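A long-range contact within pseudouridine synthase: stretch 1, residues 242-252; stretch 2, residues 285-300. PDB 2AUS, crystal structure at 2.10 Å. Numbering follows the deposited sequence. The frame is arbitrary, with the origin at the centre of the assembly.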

# COMPACT_ATOMS: atom_id res chain seq x y z
N PRO A 242 14.10 9.96 25.29
CA PRO A 242 13.51 10.98 26.16
C PRO A 242 13.35 12.23 25.29
O PRO A 242 14.16 12.46 24.38
N MET A 243 12.32 13.02 25.53
CA MET A 243 12.10 14.22 24.73
C MET A 243 13.32 15.14 24.69
O MET A 243 13.49 15.92 23.74
N GLU A 244 14.16 15.07 25.72
CA GLU A 244 15.37 15.90 25.81
C GLU A 244 16.29 15.72 24.60
O GLU A 244 17.07 16.62 24.27
N LYS A 245 16.20 14.57 23.95
CA LYS A 245 17.02 14.30 22.77
C LYS A 245 16.75 15.36 21.70
O LYS A 245 17.66 15.76 20.96
N ALA A 246 15.50 15.82 21.61
CA ALA A 246 15.12 16.81 20.60
C ALA A 246 15.71 18.20 20.77
O ALA A 246 15.72 18.98 19.82
N VAL A 247 16.20 18.53 21.96
CA VAL A 247 16.77 19.86 22.17
C VAL A 247 18.29 19.83 22.37
O VAL A 247 18.90 20.82 22.78
N GLU A 248 18.90 18.69 22.06
CA GLU A 248 20.34 18.54 22.20
C GLU A 248 21.16 19.58 21.42
O GLU A 248 22.25 19.94 21.84
N HIS A 249 20.64 20.05 20.30
CA HIS A 249 21.37 21.04 19.52
C HIS A 249 20.98 22.47 19.87
O HIS A 249 21.44 23.41 19.23
N LEU A 250 20.13 22.65 20.88
CA LEU A 250 19.72 23.99 21.26
C LEU A 250 20.50 24.56 22.43
O LEU A 250 21.00 23.82 23.27
N PRO A 251 20.62 25.89 22.50
CA PRO A 251 21.33 26.56 23.59
C PRO A 251 20.46 26.29 24.82
O PRO A 251 19.23 26.34 24.74
N LYS A 252 21.07 26.01 25.96
CA LYS A 252 20.28 25.72 27.15
C LYS A 252 20.51 26.64 28.33
O LYS A 252 21.56 27.27 28.44
N ASP A 285 16.90 34.22 20.32
CA ASP A 285 17.21 32.81 20.12
C ASP A 285 16.25 31.86 20.82
O ASP A 285 15.75 32.14 21.91
N LEU A 286 15.99 30.73 20.18
CA LEU A 286 15.14 29.69 20.74
C LEU A 286 16.04 28.96 21.74
O LEU A 286 17.13 28.50 21.38
N VAL A 287 15.60 28.88 22.99
CA VAL A 287 16.41 28.21 23.99
C VAL A 287 15.60 27.16 24.72
O VAL A 287 14.37 27.20 24.74
N ALA A 288 16.30 26.21 25.32
CA ALA A 288 15.64 25.16 26.08
C ALA A 288 15.97 25.40 27.55
O ALA A 288 17.14 25.53 27.91
N ILE A 289 14.94 25.48 28.39
CA ILE A 289 15.11 25.69 29.82
C ILE A 289 15.19 24.30 30.44
O ILE A 289 14.29 23.48 30.25
N MET A 290 16.25 24.05 31.21
CA MET A 290 16.46 22.73 31.79
C MET A 290 16.53 22.73 33.30
O MET A 290 16.92 23.73 33.92
N THR A 291 16.18 21.60 33.90
CA THR A 291 16.29 21.47 35.35
C THR A 291 17.74 21.05 35.56
O THR A 291 18.44 20.70 34.60
N LEU A 292 18.17 21.05 36.82
CA LEU A 292 19.53 20.64 37.15
C LEU A 292 19.76 19.15 36.89
O LEU A 292 20.89 18.67 37.00
N LYS A 293 18.70 18.41 36.56
CA LYS A 293 18.85 16.99 36.26
C LYS A 293 18.81 16.81 34.75
O LYS A 293 18.69 15.71 34.25
N ASP A 294 18.93 17.92 34.03
CA ASP A 294 18.90 17.91 32.57
C ASP A 294 17.56 17.49 31.96
O ASP A 294 17.51 16.91 30.87
N GLU A 295 16.46 17.78 32.66
CA GLU A 295 15.13 17.47 32.14
C GLU A 295 14.70 18.73 31.41
O GLU A 295 15.05 19.83 31.83
N LEU A 296 13.96 18.58 30.32
CA LEU A 296 13.50 19.75 29.58
C LEU A 296 12.30 20.35 30.30
O LEU A 296 11.29 19.68 30.53
N VAL A 297 12.41 21.61 30.68
CA VAL A 297 11.29 22.26 31.36
C VAL A 297 10.38 22.95 30.34
O VAL A 297 9.16 22.77 30.35
N ALA A 298 10.99 23.75 29.47
CA ALA A 298 10.23 24.51 28.49
C ALA A 298 11.10 25.07 27.38
O ALA A 298 12.31 25.16 27.51
N LEU A 299 10.46 25.43 26.27
CA LEU A 299 11.15 26.03 25.14
C LEU A 299 10.76 27.49 25.20
O LEU A 299 9.64 27.82 25.60
N GLY A 300 11.68 28.37 24.83
CA GLY A 300 11.35 29.78 24.88
C GLY A 300 12.26 30.65 24.05
O GLY A 300 13.22 30.17 23.45

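A segment with helical backbone angles and the loop that follows it lie against one side of a two-stranded hairpin, making an apolar contact that is fastened at one end by a buried carboxylate and at the other by a short parallel strand pairing.

Val247 stands near the middle of the apolar patch. Its CA-to-CB bond points toward the hairpin, and with chi1 in the m well its branches meet several partners: CB lies 3.9 Å from CB of Ala288, CG1 is 4.0 Å from CD2 of Leu296 and 3.9 Å from CD2 of Leu299, and CG2 is 4.3 Å from SD of Met290. A compact, beta-branched side chain suits this position, because it presents methyl groups to both strands. The small Ala288 complements it: its single methyl is met by Val247, Leu250 and Lys252.

Leu250, also directed toward the hairpin, adopts the mt rotamer. Its CD1 reaches CD2 of Leu299 at 3.8 Å, CG of Leu286 at 4.1 Å and CB of Ala288 at 4.3 Å, so a single methyl touches both strands. Leu299 starts out sideways, but its mt conformation brings its end nearer to stretch 1. Leu296, in the tp rotamer, points toward stretch 1 and has more area covered across the contact than any other residue; its CD2 also lies 4.1 Å from SD of Met243, whose extended ptt chain carries CE to 3.7 Å from O of Leu296.

Glu244 supplies the polar fastening. Its CA-to-CB bond runs sideways, yet chi1 m and chi2 p bring the end of the chain nearer the hairpin, where OE2 accepts a nearly linear hydrogen bond of 2.8 Å from N of Leu296. A buried acid needs such partners, and both its oxygens have further hydrogen bonds elsewhere in the structure. The aliphatic part is used as well: CG packs 4.1 Å from CE of Met290, a flexible thioether folded into the mmm conformation.

At the other end, Lys252 pairs with Ala288 in a parallel bridge, their side chains on the same face of the sheet. N of Ala288 donates to O of Pro251 at 3.0 Å, and CA of Lys252 makes a CA-H...O contact of 3.2 Å with O of Ala288. Pro251 needs no amide hydrogen here, since its carbonyl does the bonding; its CB rests 4.2 Å from CG1 of Val287. Lys252, mttt, contributes its hydrocarbon chain, with CD 3.9 Å from CG of Met290, while its partly exposed position suits a side chain ending in a charge.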

# COMPACT_ATOMS: atom_id res chain seq x y z
CB PRO A 242 14.57 11.18 27.25
CG PRO A 242 15.29 9.86 27.28
CD PRO A 242 15.41 9.52 25.80
CB MET A 243 10.90 14.99 25.25
CG MET A 243 11.12 15.59 26.62
SD MET A 243 9.71 16.54 27.24
CE MET A 243 10.05 16.52 29.02
CB GLU A 244 16.15 15.57 27.09
CG GLU A 244 15.51 16.04 28.41
CD GLU A 244 14.20 15.33 28.76
OE1 GLU A 244 13.93 14.22 28.24
OE2 GLU A 244 13.44 15.88 29.59
CB LYS A 245 16.70 12.91 22.22
CG LYS A 245 17.42 12.53 20.92
CD LYS A 245 18.93 12.35 21.10
CE LYS A 245 19.59 11.83 19.81
NZ LYS A 245 18.93 10.57 19.32
CB ALA A 246 13.60 16.91 20.51
CB VAL A 247 16.14 20.58 23.40
CG1 VAL A 247 14.63 20.66 23.23
CG2 VAL A 247 16.50 19.85 24.69
CB GLU A 248 20.76 17.13 21.77
CG GLU A 248 20.89 16.18 22.94
CD GLU A 248 21.03 14.74 22.52
OE1 GLU A 248 21.74 14.47 21.53
OE2 GLU A 248 20.43 13.87 23.20
CB HIS A 249 21.17 20.79 18.02
CG HIS A 249 21.89 19.58 17.51
ND1 HIS A 249 21.75 19.12 16.22
CD2 HIS A 249 22.77 18.75 18.11
CE1 HIS A 249 22.52 18.06 16.04
NE2 HIS A 249 23.15 17.81 17.18
CB LEU A 250 18.24 24.03 21.65
CG LEU A 250 17.14 23.69 20.65
CD1 LEU A 250 15.80 23.96 21.31
CD2 LEU A 250 17.31 24.52 19.39
CB PRO A 251 21.27 28.04 23.19
CG PRO A 251 21.11 28.00 21.70
CD PRO A 251 20.14 26.87 21.50
CB LYS A 252 20.54 24.27 27.59
CG LYS A 252 20.17 23.26 26.54
CD LYS A 252 20.66 21.87 26.92
CE LYS A 252 20.35 20.88 25.81
NZ LYS A 252 20.83 19.52 26.15
CB ASP A 285 18.62 32.48 20.61
CG ASP A 285 19.71 33.12 19.77
OD1 ASP A 285 19.46 33.43 18.58
OD2 ASP A 285 20.83 33.30 20.30
CB LEU A 286 14.70 28.73 19.64
CG LEU A 286 13.97 27.45 20.04
CD1 LEU A 286 12.68 27.77 20.78
CD2 LEU A 286 13.67 26.64 18.77
CB VAL A 287 16.97 29.20 25.04
CG1 VAL A 287 17.84 30.24 24.35
CG2 VAL A 287 15.83 29.87 25.82
CB ALA A 288 16.14 23.79 25.64
CB ILE A 289 13.91 26.42 30.42
CG1 ILE A 289 13.76 27.80 29.77
CG2 ILE A 289 14.07 26.49 31.94
CD1 ILE A 289 12.62 28.60 30.32
CB MET A 290 17.78 22.15 31.27
CG MET A 290 18.01 22.25 29.75
SD MET A 290 16.88 21.32 28.70
CE MET A 290 17.45 19.65 28.93
CB THR A 291 15.45 20.32 35.93
OG1 THR A 291 15.98 19.08 35.45
CG2 THR A 291 13.97 20.45 35.56
CB LEU A 292 19.85 21.01 38.60
CG LEU A 292 19.89 22.53 38.79
CD1 LEU A 292 20.10 22.92 40.25
CD2 LEU A 292 21.00 23.07 37.91
CB LYS A 293 17.71 16.18 36.89
CG LYS A 293 17.64 16.26 38.42
CD LYS A 293 16.57 15.30 38.95
CE LYS A 293 16.35 15.49 40.46
NZ LYS A 293 15.85 16.86 40.77
CB ASP A 294 20.05 17.06 32.02
CG ASP A 294 21.42 17.63 32.40
OD1 ASP A 294 21.57 18.88 32.38
OD2 ASP A 294 22.34 16.84 32.71
CB GLU A 295 14.12 17.24 33.27
CG GLU A 295 14.44 16.10 34.22
CD GLU A 295 13.80 16.30 35.58
OE1 GLU A 295 14.35 17.09 36.38
OE2 GLU A 295 12.74 15.69 35.83
CB LEU A 296 13.09 19.35 28.17
CG LEU A 296 12.40 20.42 27.32
CD1 LEU A 296 13.36 21.57 27.06
CD2 LEU A 296 11.93 19.80 26.00
CB VAL A 297 11.78 23.34 32.34
CG1 VAL A 297 10.57 23.99 33.03
CG2 VAL A 297 12.75 22.73 33.36
CB ALA A 298 9.53 25.65 29.20
CB LEU A 299 10.67 25.41 23.82
CG LEU A 299 11.21 24.01 23.50
CD1 LEU A 299 10.66 23.54 22.15
CD2 LEU A 299 12.73 24.05 23.47